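Local structure of putative dioxygenase (1H-3-hydroxy-4-oxoquinaldine 2,4-dioxygenase) (Mycobacteroides abscessus subsp. abscessus, 6RA3) at residues V54-H59 with A76-L81; G110-P115 with L204-A209. The protein cleaves the ring of the Pseudomonas quinolone signal (PQS) with dioxygen, forming N-octanoylanthranilate and carbon monoxide, in the breakdown of quorum-sensing molecules to anthranilate. One frame throughout, in Å; residues are numbered along the deposited sequence.

Contact 1 (V54-H59 with A76-L81); sequences VCWRGH and ADTIGL
Arg57 and Asp77 join the loop after strand 51-54 to helix 71-84 in the alpha/beta-hydrolase core. The guanidinium presents its side, not its end: NE meets Asp77 OD1 at 2.7 Å, and NH2 meets Asp77 OD2 at 2.6 Å. Both carboxylate oxygens use their syn lone pairs, and the two flat groups lie 9° from coplanar, so this is a bidentate salt bridge with one nitrogen for each oxygen. A bend at chi3 (56°) turns NE back toward the helix. Asn8 donates a further hydrogen bond to Asp77 OD2, and Val10 of strand 10-17 packs on both charged side chains. One helical residue further on, Thr78 OG1 lies anti to its own carbonyl carbon (chi1 -63°), which sends it toward the loop. There it approaches Trp56 CZ3 obliquely at 3.7 Å and Val54 CG1 at 3.9 Å. Its hydroxyl is hydrogen-bonded to Met74 O, one turn back in the helix, and a water links it at 3.2 Å from OG1 to Cys55 O. Val54 CG2 and Leu81 CD2 meet tip to tip at 3.8 Å, extending the interface with an apolar touch. The indole NE1 of Trp56 is bonded to Ser29 O. The chain then makes a type II turn from Trp56 to His59, with Gly58 at positive phi. Although Asp77 is buried, the two bonds from Arg57 and the one from Asn8 would favour its ionised form, and the pair of nearly in-plane hydrogen bonds fixes the rotation of both groups against each other.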
ATOM      1  N   VAL A  54       9.410   9.081   8.190  1.00 35.11           N
ATOM      2  CA  VAL A  54      10.416   8.953   7.143  1.00 30.43           C
ATOM      3  C   VAL A  54      11.067   7.581   7.228  1.00 33.35           C
ATOM      4  O   VAL A  54      11.428   7.112   8.310  1.00 25.93           O
ATOM      5  CB  VAL A  54      11.486  10.052   7.239  1.00 33.16           C
ATOM      6  CG1 VAL A  54      12.584   9.805   6.220  1.00 35.87           C
ATOM      7  CG2 VAL A  54      10.883  11.408   7.027  1.00 33.10           C
ATOM      8  N   CYS A  55      11.227   6.953   6.071  1.00 31.56           N
ATOM      9  CA  CYS A  55      11.941   5.692   5.935  1.00 31.22           C
ATOM     10  C   CYS A  55      13.348   5.983   5.433  1.00 23.62           C
ATOM     11  O   CYS A  55      13.554   6.915   4.661  1.00 23.76           O
ATOM     12  CB  CYS A  55      11.230   4.763   4.942  1.00 29.03           C
ATOM     13  SG  CYS A  55       9.657   4.068   5.454  1.00 32.89           S
ATOM     14  N   TRP A  56      14.325   5.197   5.901  1.00 30.26           N
ATOM     15  CA  TRP A  56      15.664   5.255   5.323  1.00 29.92           C
ATOM     16  C   TRP A  56      15.664   4.693   3.897  1.00 21.80           C
ATOM     17  O   TRP A  56      14.806   3.892   3.517  1.00 26.31           O
ATOM     18  CB  TRP A  56      16.651   4.451   6.177  1.00 31.97           C
ATOM     19  CG  TRP A  56      16.626   4.783   7.621  1.00 30.76           C
ATOM     20  CD1 TRP A  56      16.360   3.931   8.660  1.00 30.91           C
ATOM     21  CD2 TRP A  56      16.872   6.067   8.202  1.00 26.47           C
ATOM     22  NE1 TRP A  56      16.434   4.610   9.849  1.00 29.57           N
ATOM     23  CE2 TRP A  56      16.742   5.925   9.591  1.00 26.04           C
ATOM     24  CE3 TRP A  56      17.197   7.326   7.674  1.00 25.69           C
ATOM     25  CZ2 TRP A  56      16.919   6.999  10.469  1.00 30.04           C
ATOM     26  CZ3 TRP A  56      17.359   8.387   8.546  1.00 35.83           C
ATOM     27  CH2 TRP A  56      17.246   8.209   9.927  1.00 28.33           C
ATOM     28  N   ARG A  57      16.629   5.144   3.107  1.00 25.42           N
ATOM     29  CA  ARG A  57      16.888   4.529   1.812  1.00 30.21           C
ATOM     30  C   ARG A  57      17.053   3.024   1.983  1.00 26.88           C
ATOM     31  O   ARG A  57      17.534   2.546   3.008  1.00 22.78           O
ATOM     32  CB  ARG A  57      18.113   5.178   1.136  1.00 28.71           C
ATOM     33  CG  ARG A  57      19.490   4.802   1.685  1.00 27.99           C
ATOM     34  CD  ARG A  57      20.602   5.341   0.804  1.00 32.83           C
ATOM     35  NE  ARG A  57      20.563   6.779   0.583  1.00 26.08           N
ATOM     36  CZ  ARG A  57      21.431   7.424  -0.181  1.00 28.22           C
ATOM     37  NH1 ARG A  57      22.391   6.756  -0.812  1.00 30.20           N
ATOM     38  NH2 ARG A  57      21.346   8.735  -0.329  1.00 30.81           N
ATOM     39  N   GLY A  58      16.535   2.266   1.014  1.00 29.29           N
ATOM     40  CA  GLY A  58      16.556   0.821   1.106  1.00 25.03           C
ATOM     41  C   GLY A  58      15.591   0.204   2.098  1.00 28.68           C
ATOM     42  O   GLY A  58      15.558  -1.028   2.221  1.00 20.48           O
ATOM     43  N   HIS A  59      14.806   1.011   2.820  1.00 29.09           N
ATOM     44  CA  HIS A  59      13.876   0.511   3.824  1.00 25.69           C
ATOM     45  C   HIS A  59      12.415   0.643   3.411  1.00 24.59           C
ATOM     46  O   HIS A  59      11.532   0.179   4.150  1.00 25.90           O
ATOM     47  CB  HIS A  59      14.067   1.264   5.161  1.00 25.80           C
ATOM     48  CG  HIS A  59      15.318   0.897   5.893  1.00 30.80           C
ATOM     49  ND1 HIS A  59      16.574   1.209   5.422  1.00 28.22           N
ATOM     50  CD2 HIS A  59      15.506   0.214   7.041  1.00 29.59           C
ATOM     51  CE1 HIS A  59      17.483   0.763   6.271  1.00 30.67           C
ATOM     52  NE2 HIS A  59      16.860   0.157   7.261  1.00 25.04           N
ATOM     53  N   ALA A  76      21.312  13.394   4.725  1.00 33.30           N
ATOM     54  CA  ALA A  76      21.151  14.124   3.482  1.00 37.42           C
ATOM     55  C   ALA A  76      19.803  13.804   2.851  1.00 38.24           C
ATOM     56  O   ALA A  76      19.193  14.678   2.237  1.00 27.95           O
ATOM     57  CB  ALA A  76      22.286  13.794   2.506  1.00 48.68           C
ATOM     58  N   ASP A  77      19.341  12.545   2.981  1.00 33.62           N
ATOM     59  CA  ASP A  77      18.069  12.125   2.379  1.00 36.30           C
ATOM     60  C   ASP A  77      16.883  12.736   3.123  1.00 39.25           C
ATOM     61  O   ASP A  77      15.917  13.200   2.504  1.00 29.15           O
ATOM     62  CB  ASP A  77      17.880  10.599   2.413  1.00 35.10           C
ATOM     63  CG  ASP A  77      18.890   9.816   1.581  1.00 30.37           C
ATOM     64  OD1 ASP A  77      18.951   8.586   1.813  1.00 32.85           O
ATOM     65  OD2 ASP A  77      19.580  10.394   0.722  1.00 31.24           O
ATOM     66  N   THR A  78      16.910  12.659   4.460  1.00 30.32           N
ATOM     67  CA  THR A  78      15.813  13.158   5.271  1.00 35.04           C
ATOM     68  C   THR A  78      15.673  14.654   5.099  1.00 34.72           C
ATOM     69  O   THR A  78      14.558  15.164   4.943  1.00 35.69           O
ATOM     70  CB  THR A  78      16.049  12.795   6.735  1.00 33.28           C
ATOM     71  OG1 THR A  78      16.058  11.372   6.886  1.00 29.19           O
ATOM     72  CG2 THR A  78      14.955  13.401   7.659  1.00 37.71           C
ATOM     73  N   ILE A  79      16.801  15.369   5.083  1.00 32.35           N
ATOM     74  CA  ILE A  79      16.772  16.809   4.857  1.00 33.30           C
ATOM     75  C   ILE A  79      16.269  17.123   3.459  1.00 33.74           C
ATOM     76  O   ILE A  79      15.525  18.093   3.254  1.00 31.81           O
ATOM     77  CB  ILE A  79      18.167  17.420   5.098  1.00 35.75           C
ATOM     78  CG1 ILE A  79      18.566  17.278   6.568  1.00 33.12           C
ATOM     79  CG2 ILE A  79      18.186  18.886   4.643  1.00 41.95           C
ATOM     80  CD1 ILE A  79      19.988  17.709   6.874  1.00 42.02           C
ATOM     81  N   GLY A  80      16.702  16.356   2.462  1.00 34.13           N
ATOM     82  CA  GLY A  80      16.262  16.638   1.107  1.00 36.30           C
ATOM     83  C   GLY A  80      14.766  16.434   0.955  1.00 27.88           C
ATOM     84  O   GLY A  80      14.094  17.183   0.235  1.00 32.76           O
ATOM     85  N   LEU A  81      14.230  15.421   1.639  1.00 25.53           N
ATOM     86  CA  LEU A  81      12.791  15.169   1.623  1.00 27.71           C
ATOM     87  C   LEU A  81      12.028  16.326   2.264  1.00 34.88           C
ATOM     88  O   LEU A  81      11.008  16.777   1.737  1.00 26.59           O
ATOM     89  CB  LEU A  81      12.479  13.872   2.361  1.00 23.21           C
ATOM     90  CG  LEU A  81      11.023  13.414   2.276  1.00 28.61           C
ATOM     91  CD1 LEU A  81      10.761  12.791   0.903  1.00 36.56           C
ATOM     92  CD2 LEU A  81      10.710  12.462   3.372  1.00 26.15           C
TER
HETATM   93  O   HOH W   1      15.731   9.074   4.703  1.00 27.92           O
HETATM   94  O   HOH W   2      18.026   7.694   3.886  1.00 28.87           O

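Contact 2 (G110-P115 with L204-A209); sequences GAQRVP and LAEPCA
Glu206 accepts a hydrogen bond from the backbone of Ala111, joining two loops that lead into neighbouring parallel strands of the alpha/beta-hydrolase sheet, 116-120 and 209-214. The donor Ala111 N stands 2.7 Å from Glu206 OE2 and comes from above the carboxylate plane, 54° out of it, although the N-H itself points almost straight at the oxygen. Glu206 CG sits between its backbone N and carbonyl carbon (chi1 47°), and the chain is extended beyond it, carrying the carboxylate across to the end of helix 99-109. OE2 also lies 3.2 Å from the CA of Gly110, the first residue to leave the helix, which has positive phi. On the exposed side the Gln112 side chain crosses that of Glu206 at about a right angle, the amide and carboxylate planes 48° apart, with NE2 3.6 Å from Glu206 OE1, beyond hydrogen-bonding distance. Further in, Cys208 CB packs against Ala111 CB at 4.1 Å and rests on the carbonyl Val114 O at 3.2 Å. The loop 110-115 is itself held by its own bonds and by neighbouring helices: Val114 N bonds to Gly110 O, Arg113 forms a salt bridge with Asp83 of helix 71-84, and Val114 is packed on Ala106 and Leu109 of helix 99-109. Sheet pairing then starts at Ala209, whose backbone is bonded both to Val117 and to the residue two places before it. In the second of these bonds Ala209 N reaches Pro115 O at 3.2 Å, from above the carbonyl plane.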
ATOM      1  N   GLY A 110      20.989  23.751  11.984  1.00 47.31           N
ATOM      2  CA  GLY A 110      20.989  24.753  13.024  1.00 49.25           C
ATOM      3  C   GLY A 110      19.750  24.646  13.884  1.00 51.43           C
ATOM      4  O   GLY A 110      18.792  23.926  13.576  1.00 40.94           O
ATOM      5  N   ALA A 111      19.780  25.403  14.989  1.00 53.05           N
ATOM      6  CA  ALA A 111      18.787  25.297  16.051  1.00 50.08           C
ATOM      7  C   ALA A 111      17.511  26.080  15.767  1.00 43.14           C
ATOM      8  O   ALA A 111      16.517  25.872  16.470  1.00 46.36           O
ATOM      9  CB  ALA A 111      19.388  25.772  17.378  1.00 52.61           C
ATOM     10  N   GLN A 112      17.515  26.973  14.767  1.00 43.13           N
ATOM     11  CA  GLN A 112      16.283  27.652  14.361  1.00 49.98           C
ATOM     12  C   GLN A 112      15.436  26.750  13.465  1.00 51.10           C
ATOM     13  O   GLN A 112      14.220  26.631  13.669  1.00 47.37           O
ATOM     14  CB  GLN A 112      16.608  28.970  13.645  1.00 54.90           C
ATOM     15  CG  GLN A 112      17.285  30.065  14.529  1.00 71.78           C
ATOM     16  CD  GLN A 112      18.807  29.874  14.726  1.00 79.90           C
ATOM     17  OE1 GLN A 112      19.546  29.592  13.774  1.00 84.46           O
ATOM     18  NE2 GLN A 112      19.271  30.034  15.971  1.00 65.33           N
ATOM     19  N   ARG A 113      16.075  26.079  12.497  1.00 47.29           N
ATOM     20  CA  ARG A 113      15.370  25.111  11.658  1.00 46.04           C
ATOM     21  C   ARG A 113      15.051  23.837  12.432  1.00 40.52           C
ATOM     22  O   ARG A 113      13.968  23.268  12.271  1.00 39.76           O
ATOM     23  CB  ARG A 113      16.198  24.795  10.412  1.00 47.39           C
ATOM     24  CG  ARG A 113      15.648  23.652   9.521  1.00 48.63           C
ATOM     25  CD  ARG A 113      14.637  24.179   8.508  1.00 54.90           C
ATOM     26  NE  ARG A 113      14.110  23.141   7.616  1.00 56.64           N
ATOM     27  CZ  ARG A 113      14.614  22.821   6.422  1.00 52.51           C
ATOM     28  NH1 ARG A 113      15.689  23.437   5.930  1.00 50.15           N
ATOM     29  NH2 ARG A 113      14.025  21.877   5.708  1.00 43.01           N
ATOM     30  N   VAL A 114      15.964  23.380  13.284  1.00 36.62           N
ATOM     31  CA  VAL A 114      15.733  22.195  14.108  1.00 38.66           C
ATOM     32  C   VAL A 114      15.911  22.584  15.571  1.00 50.01           C
ATOM     33  O   VAL A 114      17.025  22.477  16.120  1.00 42.06           O
ATOM     34  CB  VAL A 114      16.669  21.038  13.715  1.00 44.66           C
ATOM     35  CG1 VAL A 114      16.605  19.881  14.728  1.00 33.95           C
ATOM     36  CG2 VAL A 114      16.288  20.540  12.331  1.00 45.55           C
ATOM     37  N   PRO A 115      14.838  23.035  16.236  1.00 50.46           N
ATOM     38  CA  PRO A 115      14.950  23.515  17.621  1.00 43.28           C
ATOM     39  C   PRO A 115      14.973  22.418  18.656  1.00 42.71           C
ATOM     40  O   PRO A 115      15.253  22.699  19.824  1.00 49.70           O
ATOM     41  CB  PRO A 115      13.683  24.357  17.785  1.00 50.73           C
ATOM     42  CG  PRO A 115      12.689  23.594  16.961  1.00 51.06           C
ATOM     43  CD  PRO A 115      13.458  23.172  15.732  1.00 44.34           C
ATOM     44  N   LEU A 204      28.363  19.604  18.873  1.00 54.67           N
ATOM     45  CA  LEU A 204      27.410  20.377  18.078  1.00 46.25           C
ATOM     46  C   LEU A 204      27.745  21.855  18.140  1.00 46.10           C
ATOM     47  O   LEU A 204      27.902  22.415  19.231  1.00 53.38           O
ATOM     48  CB  LEU A 204      25.984  20.146  18.582  1.00 50.01           C
ATOM     49  CG  LEU A 204      25.371  18.784  18.254  1.00 53.15           C
ATOM     50  CD1 LEU A 204      24.155  18.520  19.118  1.00 44.15           C
ATOM     51  CD2 LEU A 204      25.039  18.690  16.758  1.00 47.33           C
ATOM     52  N   ALA A 205      27.845  22.486  16.963  1.00 50.93           N
ATOM     53  CA  ALA A 205      28.050  23.931  16.836  1.00 58.58           C
ATOM     54  C   ALA A 205      27.163  24.732  17.790  1.00 59.41           C
ATOM     55  O   ALA A 205      27.657  25.351  18.738  1.00 56.21           O
ATOM     56  CB  ALA A 205      27.786  24.386  15.390  1.00 65.97           C
ATOM     57  N   GLU A 206      25.853  24.750  17.537  1.00 62.77           N
ATOM     58  CA  GLU A 206      24.889  25.406  18.421  1.00 52.71           C
ATOM     59  C   GLU A 206      23.855  24.371  18.847  1.00 48.80           C
ATOM     60  O   GLU A 206      22.869  24.135  18.130  1.00 48.36           O
ATOM     61  CB  GLU A 206      24.240  26.614  17.738  1.00 59.65           C
ATOM     62  CG  GLU A 206      23.732  26.405  16.305  1.00 64.87           C
ATOM     63  CD  GLU A 206      22.634  27.402  15.917  1.00 63.23           C
ATOM     64  OE1 GLU A 206      22.475  28.445  16.596  1.00 67.87           O
ATOM     65  OE2 GLU A 206      21.912  27.133  14.935  1.00 54.93           O
ATOM     66  N   PRO A 207      24.043  23.718  19.996  1.00 45.86           N
ATOM     67  CA  PRO A 207      23.127  22.633  20.396  1.00 49.26           C
ATOM     68  C   PRO A 207      21.693  23.119  20.524  1.00 52.65           C
ATOM     69  O   PRO A 207      21.396  24.037  21.293  1.00 63.74           O
ATOM     70  CB  PRO A 207      23.678  22.177  21.756  1.00 50.02           C
ATOM     71  CG  PRO A 207      25.031  22.714  21.851  1.00 54.43           C
ATOM     72  CD  PRO A 207      25.119  23.927  20.976  1.00 52.03           C
ATOM     73  N   CYS A 208      20.797  22.485  19.774  1.00 55.77           N
ATOM     74  CA  CYS A 208      19.371  22.605  20.039  1.00 55.12           C
ATOM     75  C   CYS A 208      19.013  21.824  21.314  1.00 47.68           C
ATOM     76  O   CYS A 208      19.849  21.146  21.913  1.00 46.94           O
ATOM     77  CB  CYS A 208      18.572  22.084  18.840  1.00 54.46           C
ATOM     78  SG  CYS A 208      18.729  20.293  18.632  1.00 46.30           S
ATOM     79  N   ALA A 209      17.751  21.917  21.726  1.00 40.61           N
ATOM     80  CA  ALA A 209      17.276  21.134  22.861  1.00 44.09           C
ATOM     81  C   ALA A 209      17.219  19.661  22.497  1.00 48.14           C
ATOM     82  O   ALA A 209      16.609  19.277  21.493  1.00 44.53           O
ATOM     83  CB  ALA A 209      15.899  21.613  23.297  1.00 55.40           C
TER

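Overall arrangement
The two contacts follow one another along the chain, contact 1 closing before contact 2 opens, and their centres are 20 Å apart with nearest atoms about 5 Å apart. Both belong to the same mixed sheet but sit at opposite ends of its parallel strands. Contact 1 follows the end of strand 51-54, with Trp56 about 8 Å by side chain from the substrate-binding His97; contact 2 lies where strands 116-120 and 209-214 begin, away from the annotated sites. Helix 71-84 carries half of contact 1, and helix 99-109, whose Ile105 touches Thr78, runs into loop 110-115. Contact 1 thus lies at the C-terminal ends of the strands, on the side of His97, and contact 2 at their N-terminal ends.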